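Local coordinates for protein UDP-N-Acetylglucosamine 2-Epimerase (PDB 1V4V) that probably catalyses the epimerisation of UDP-N-acetylglucosamine at C2 of the sugar, giving UDP-N-acetylmannosamine, at residues 295-300 with 315-320; 203-208 with 233-238. All coordinates share one frame; numbering follows the deposited sequence. Where two conformers were deposited one is given.

Interaction 1 of 2, residues 295-300 with 315-320; sequences PVVVLR and KLAGTD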
loop_
_atom_site.group_PDB
_atom_site.type_symbol
_atom_site.label_atom_id
_atom_site.label_comp_id
_atom_site.label_asym_id
_atom_site.label_seq_id
_atom_site.Cartn_x
_atom_site.Cartn_y
_atom_site.Cartn_z
ATOM N N PRO A 295 -3.156 -18.416 -35.697
ATOM C CA PRO A 295 -3.724 -17.261 -36.403
ATOM C C PRO A 295 -5.157 -17.042 -35.951
ATOM O O PRO A 295 -5.893 -18.006 -35.734
ATOM C CB PRO A 295 -3.663 -17.684 -37.875
ATOM C CG PRO A 295 -2.502 -18.642 -37.916
ATOM C CD PRO A 295 -2.710 -19.447 -36.650
ATOM N N VAL A 296 -5.557 -15.783 -35.814
ATOM C CA VAL A 296 -6.919 -15.488 -35.383
ATOM C C VAL A 296 -7.641 -14.499 -36.291
ATOM O O VAL A 296 -7.093 -13.449 -36.643
ATOM C CB VAL A 296 -6.941 -14.877 -33.960
ATOM C CG1 VAL A 296 -8.387 -14.596 -33.532
ATOM C CG2 VAL A 296 -6.245 -15.800 -32.983
ATOM N N VAL A 297 -8.866 -14.844 -36.674
ATOM C CA VAL A 297 -9.693 -13.951 -37.466
ATOM C C VAL A 297 -10.819 -13.505 -36.534
ATOM O O VAL A 297 -11.508 -14.331 -35.932
ATOM C CB VAL A 297 -10.269 -14.632 -38.732
ATOM C CG1 VAL A 297 -11.294 -13.720 -39.390
ATOM C CG2 VAL A 297 -9.161 -14.936 -39.696
ATOM N N VAL A 298 -10.982 -12.193 -36.403
ATOM C CA VAL A 298 -11.988 -11.624 -35.511
ATOM C C VAL A 298 -13.227 -11.146 -36.245
ATOM O O VAL A 298 -13.145 -10.331 -37.159
ATOM C CB VAL A 298 -11.391 -10.445 -34.703
ATOM C CG1 VAL A 298 -12.446 -9.854 -33.757
ATOM C CG2 VAL A 298 -10.176 -10.925 -33.914
ATOM N N LEU A 299 -14.381 -11.662 -35.833
ATOM C CA LEU A 299 -15.644 -11.297 -36.449
ATOM C C LEU A 299 -16.215 -10.032 -35.821
ATOM O O LEU A 299 -17.257 -10.054 -35.165
ATOM C CB LEU A 299 -16.637 -12.464 -36.340
ATOM C CG LEU A 299 -16.681 -13.445 -37.522
ATOM C CD1 LEU A 299 -15.306 -13.636 -38.131
ATOM C CD2 LEU A 299 -17.265 -14.765 -37.048
ATOM N N ARG A 300 -15.496 -8.933 -36.027
ATOM C CA ARG A 300 -15.883 -7.621 -35.527
ATOM C C ARG A 300 -15.367 -6.580 -36.511
ATOM O O ARG A 300 -14.478 -6.862 -37.313
ATOM C CB ARG A 300 -15.277 -7.360 -34.143
ATOM C CG ARG A 300 -15.759 -8.301 -33.053
ATOM C CD ARG A 300 -15.481 -7.713 -31.677
ATOM N NE ARG A 300 -16.318 -6.543 -31.428
ATOM C CZ ARG A 300 -16.096 -5.647 -30.470
ATOM N NH1 ARG A 300 -15.055 -5.777 -29.659
ATOM N NH2 ARG A 300 -16.920 -4.618 -30.324
ATOM N N LYS A 315 -6.589 -10.806 -37.617
ATOM C CA LYS A 315 -7.093 -10.126 -38.798
ATOM C C LYS A 315 -8.570 -9.850 -38.555
ATOM O O LYS A 315 -9.286 -10.707 -38.037
ATOM C CB LYS A 315 -6.917 -11.018 -40.033
ATOM C CG LYS A 315 -7.196 -10.325 -41.357
ATOM C CD LYS A 315 -6.881 -11.240 -42.536
ATOM C CE LYS A 315 -6.792 -10.455 -43.838
ATOM N NZ LYS A 315 -8.040 -9.699 -44.127
ATOM N N LEU A 316 -9.027 -8.653 -38.902
ATOM C CA LEU A 316 -10.435 -8.318 -38.722
ATOM C C LEU A 316 -11.212 -8.773 -39.945
ATOM O O LEU A 316 -10.763 -8.595 -41.079
ATOM C CB LEU A 316 -10.615 -6.813 -38.535
ATOM C CG LEU A 316 -10.205 -6.211 -37.188
ATOM C CD1 LEU A 316 -10.328 -4.695 -37.258
ATOM C CD2 LEU A 316 -11.100 -6.759 -36.078
ATOM N N ALA A 317 -12.377 -9.370 -39.717
ATOM C CA ALA A 317 -13.193 -9.843 -40.820
ATOM C C ALA A 317 -14.483 -9.040 -40.936
ATOM O O ALA A 317 -15.214 -9.180 -41.917
ATOM C CB ALA A 317 -13.519 -11.322 -40.632
ATOM N N GLY A 318 -14.753 -8.201 -39.938
ATOM C CA GLY A 318 -15.979 -7.421 -39.941
ATOM C C GLY A 318 -17.154 -8.317 -39.569
ATOM O O GLY A 318 -16.955 -9.473 -39.193
ATOM N N THR A 319 -18.374 -7.793 -39.659
ATOM C CA THR A 319 -19.561 -8.580 -39.341
ATOM C C THR A 319 -20.509 -8.723 -40.527
ATOM O O THR A 319 -21.614 -9.254 -40.388
ATOM C CB THR A 319 -20.351 -7.983 -38.155
ATOM O OG1 THR A 319 -20.670 -6.614 -38.428
ATOM C CG2 THR A 319 -19.539 -8.075 -36.879
ATOM N N ASP A 320 -20.093 -8.240 -41.693
ATOM C CA ASP A 320 -20.916 -8.385 -42.888
ATOM C C ASP A 320 -20.686 -9.809 -43.399
ATOM O O ASP A 320 -19.552 -10.195 -43.672
ATOM C CB ASP A 320 -20.499 -7.379 -43.959
ATOM C CG ASP A 320 -21.214 -7.606 -45.271
ATOM O OD1 ASP A 320 -20.530 -7.812 -46.298
ATOM O OD2 ASP A 320 -22.463 -7.580 -45.276
#
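V298 is held through both its backbone N and its backbone O by 315-320: the N donates to K315 O at 2.8 Å, almost straight at 171°, and the O accepts from A317 N at 2.8 Å. One step earlier K315 N reaches V296 O at 2.9 Å, which completes the alternating pattern of a parallel pair with V297 opposite K315 and V298 opposite L316. Beyond A317 the pairing continues with a weak bond, G318 N to R300 O at 3.0 Å.

Side chains fill both faces. On one, the methyl of A317 points at 295-300 and settles beside L299, with CB 3.8 Å from L299 CD1. On the other, V298 and L316 lie side by side, and L316 CD2 packs 3.9 Å from V298 CB. T319 has OG1 between the backbone N and the carbonyl carbon (chi1 55°), which lays CG2 against the turn after strand 296-298, 3.5 Å from L299 O, while OG1 bonds to N301.

Helix 321-332 covers the A317 face through L331, V327 and V324, and D320 caps the start of that helix by accepting from G323 N. The R300 side chain leads away from 315-320 to a salt bridge with E209. The two strands and the intervening helix 306-311 form a beta-alpha-beta unit at the margin of the six-stranded parallel sheet, with 314-316 as its outermost strand in the chain, an arrangement characteristic of the Rossmann-like domains of the GT-B fold.

Interaction 2 of 2, residues 203-208 with 233-238; sequences VTMHRR and FVYPVH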
loop_
_atom_site.group_PDB
_atom_site.type_symbol
_atom_site.label_atom_id
_atom_site.label_comp_id
_atom_site.label_asym_id
_atom_site.label_seq_id
_atom_site.Cartn_x
_atom_site.Cartn_y
_atom_site.Cartn_z
ATOM N N VAL A 203 -13.914 -22.547 -33.985
ATOM C CA VAL A 203 -14.860 -21.445 -34.098
ATOM C C VAL A 203 -15.502 -21.141 -32.755
ATOM O O VAL A 203 -15.865 -22.057 -32.007
ATOM C CB VAL A 203 -15.984 -21.759 -35.111
ATOM C CG1 VAL A 203 -17.015 -20.640 -35.104
ATOM C CG2 VAL A 203 -15.407 -21.931 -36.511
ATOM N N THR A 204 -15.642 -19.849 -32.473
ATOM C CA THR A 204 -16.248 -19.372 -31.233
ATOM C C THR A 204 -16.998 -18.048 -31.471
ATOM O O THR A 204 -16.431 -17.069 -31.972
ATOM C CB THR A 204 -15.169 -19.177 -30.131
ATOM O OG1 THR A 204 -15.198 -20.296 -29.238
ATOM C CG2 THR A 204 -15.383 -17.887 -29.353
HETATM N N MSE A 205 -18.292 -18.030 -31.161
HETATM C CA MSE A 205 -19.106 -16.808 -31.308
HETATM C C MSE A 205 -20.000 -16.676 -30.088
HETATM O O MSE A 205 -20.846 -17.542 -29.837
HETATM C CB MSE A 205 -19.970 -16.946 -32.575
HETATM C CG MSE A 205 -19.195 -16.833 -33.913
HETATM SE SE MSE A 205 -20.354 -16.432 -35.402
HETATM C CE MSE A 205 -21.146 -18.145 -35.549
ATOM N N HIS A 206 -19.818 -15.612 -29.313
ATOM C CA HIS A 206 -20.638 -15.408 -28.119
ATOM C C HIS A 206 -20.705 -13.971 -27.603
ATOM O O HIS A 206 -21.231 -13.738 -26.514
ATOM C CB HIS A 206 -20.171 -16.305 -26.969
ATOM C CG HIS A 206 -18.818 -15.944 -26.436
ATOM N ND1 HIS A 206 -18.630 -15.395 -25.185
ATOM C CD2 HIS A 206 -17.586 -16.048 -26.988
ATOM C CE1 HIS A 206 -17.341 -15.181 -24.989
ATOM N NE2 HIS A 206 -16.685 -15.569 -26.067
ATOM N N ARG A 207 -20.180 -13.016 -28.363
ATOM C CA ARG A 207 -20.237 -11.622 -27.948
ATOM C C ARG A 207 -21.716 -11.249 -27.954
ATOM O O ARG A 207 -22.379 -11.331 -28.986
ATOM C CB ARG A 207 -19.452 -10.745 -28.927
ATOM C CG ARG A 207 -19.269 -9.310 -28.457
ATOM C CD ARG A 207 -18.390 -8.516 -29.412
ATOM N NE ARG A 207 -18.148 -7.161 -28.918
ATOM C CZ ARG A 207 -17.502 -6.876 -27.791
ATOM N NH1 ARG A 207 -17.025 -7.850 -27.029
ATOM N NH2 ARG A 207 -17.333 -5.611 -27.424
ATOM N N ARG A 208 -22.231 -10.838 -26.802
ATOM C CA ARG A 208 -23.641 -10.496 -26.691
ATOM C C ARG A 208 -24.163 -9.534 -27.753
ATOM O O ARG A 208 -25.289 -9.690 -28.217
ATOM C CB ARG A 208 -23.954 -9.925 -25.307
ATOM C CG ARG A 208 -25.437 -9.975 -24.998
ATOM C CD ARG A 208 -25.860 -8.953 -23.962
ATOM N NE ARG A 208 -27.303 -9.002 -23.740
ATOM C CZ ARG A 208 -28.213 -8.897 -24.705
ATOM N NH1 ARG A 208 -27.835 -8.735 -25.967
ATOM N NH2 ARG A 208 -29.505 -8.958 -24.411
ATOM N N PHE A 233 -14.460 -27.885 -38.955
ATOM C CA PHE A 233 -14.704 -26.697 -38.141
ATOM C C PHE A 233 -15.331 -27.108 -36.818
ATOM O O PHE A 233 -16.445 -27.626 -36.785
ATOM C CB PHE A 233 -15.611 -25.726 -38.910
ATOM C CG PHE A 233 -14.993 -25.217 -40.191
ATOM C CD1 PHE A 233 -14.900 -26.040 -41.312
ATOM C CD2 PHE A 233 -14.432 -23.940 -40.248
ATOM C CE1 PHE A 233 -14.256 -25.610 -42.472
ATOM C CE2 PHE A 233 -13.783 -23.492 -41.398
ATOM C CZ PHE A 233 -13.692 -24.330 -42.520
ATOM N N VAL A 234 -14.596 -26.878 -35.733
ATOM C CA VAL A 234 -15.050 -27.249 -34.396
ATOM C C VAL A 234 -15.527 -26.021 -33.643
ATOM O O VAL A 234 -14.761 -25.086 -33.397
ATOM C CB VAL A 234 -13.928 -27.951 -33.622
ATOM C CG1 VAL A 234 -14.458 -28.459 -32.286
ATOM C CG2 VAL A 234 -13.387 -29.109 -34.457
ATOM N N TYR A 235 -16.798 -26.058 -33.256
ATOM C CA TYR A 235 -17.453 -24.945 -32.597
ATOM C C TYR A 235 -18.127 -25.275 -31.259
ATOM O O TYR A 235 -19.219 -25.840 -31.235
ATOM C CB TYR A 235 -18.484 -24.385 -33.590
ATOM C CG TYR A 235 -19.307 -23.182 -33.172
ATOM C CD1 TYR A 235 -19.039 -22.474 -32.003
ATOM C CD2 TYR A 235 -20.348 -22.732 -33.990
ATOM C CE1 TYR A 235 -19.788 -21.342 -31.659
ATOM C CE2 TYR A 235 -21.099 -21.608 -33.656
ATOM C CZ TYR A 235 -20.815 -20.918 -32.495
ATOM O OH TYR A 235 -21.545 -19.797 -32.187
ATOM N N PRO A 236 -17.471 -24.946 -30.134
ATOM C CA PRO A 236 -18.066 -25.212 -28.817
ATOM C C PRO A 236 -19.077 -24.081 -28.631
ATOM O O PRO A 236 -18.696 -22.945 -28.356
ATOM C CB PRO A 236 -16.880 -25.080 -27.860
ATOM C CG PRO A 236 -15.676 -25.346 -28.741
ATOM C CD PRO A 236 -16.046 -24.605 -29.999
ATOM N N VAL A 237 -20.359 -24.382 -28.803
ATOM C CA VAL A 237 -21.401 -23.365 -28.696
ATOM C C VAL A 237 -21.852 -23.066 -27.270
ATOM O O VAL A 237 -22.150 -23.980 -26.502
ATOM C CB VAL A 237 -22.641 -23.773 -29.519
ATOM C CG1 VAL A 237 -23.618 -22.608 -29.614
ATOM C CG2 VAL A 237 -22.217 -24.237 -30.895
ATOM N N HIS A 238 -21.913 -21.785 -26.915
ATOM C CA HIS A 238 -22.358 -21.418 -25.576
ATOM C C HIS A 238 -23.781 -21.917 -25.311
ATOM O O HIS A 238 -24.579 -22.077 -26.237
ATOM C CB HIS A 238 -22.273 -19.904 -25.373
ATOM C CG HIS A 238 -20.901 -19.428 -25.003
ATOM N ND1 HIS A 238 -19.850 -19.426 -25.895
ATOM C CD2 HIS A 238 -20.399 -18.991 -23.826
ATOM C CE1 HIS A 238 -18.757 -19.010 -25.280
ATOM N NE2 HIS A 238 -19.061 -18.739 -24.024
HETATM O O HOH W 1 -18.662 -19.947 -28.687
#
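V203 N donates to V234 O at 2.7 Å, and beyond this bond the backbones, running the same way some 20° apart, separate from 4.6 Å between V203 CA and Y235 CA to 6.7 Å between H206 CA and H238 CA. Side chains and a water bridge the widening gap. Y235 extends with CG anti to the backbone N (chi1 -179°), and its ring is sandwiched: V203 CG1 stands over one face, 4.1 Å from the ring centroid, and V237 CG2 over the centre of the other. Its hydroxyl comes up against M205, a selenomethionine, touching CB and giving a weak bond to M205 O at 3.3 Å. An alanine in place of Y235 would probably leave a gap between V203 and V237, next to V247 and L251 of helix 241-251, and deprive M205 O of its hydroxyl partner.

Strands 200-203 and 232-236 are adjacent parallel strands of a Rossmann-like sheet, connected through helix 214-227, and the contact continues into the loops at their C-terminal ends, the part of such domains that faces the interdomain cleft in GT-B enzymes.

There the imidazoles of H206 and H238 form an offset stack, centroids 4.2 Å apart and planes 10° from parallel. H238 CE1 lies over the rim of the H206 ring at CG, while H206 CB sits above the H238 ring. D281 holds the loop at H206 and R207, its carboxylate accepting from both backbone N atoms. A water in the plane of the H238 ring bonds to H238 ND1 at 3.1 Å, donates to P236 O at 3.0 Å and accepts weakly from M205 N.

Interactions 1 and 2 belong to the same parallel sheet, their centres about 14 Å apart, and strand 275-280 runs between them: it bonds through V279 to T204 and through T280 to V297 and L299. The loops past the strands then meet directly. L299 CD2 lies 3.9 Å from SE of M205 in the conformer described here; M205 was modelled in two. Further out the guanidinium groups of R300 and R207 crowd together, R300 CZ 3.0 Å from R207 NE, an approach so short that its detail is doubtful; E209 bridges to both and probably eases the repulsion. Segments 203-208 and 295-300 thus run side by side at the strand ends, where family members probably bind the nucleotide sugar.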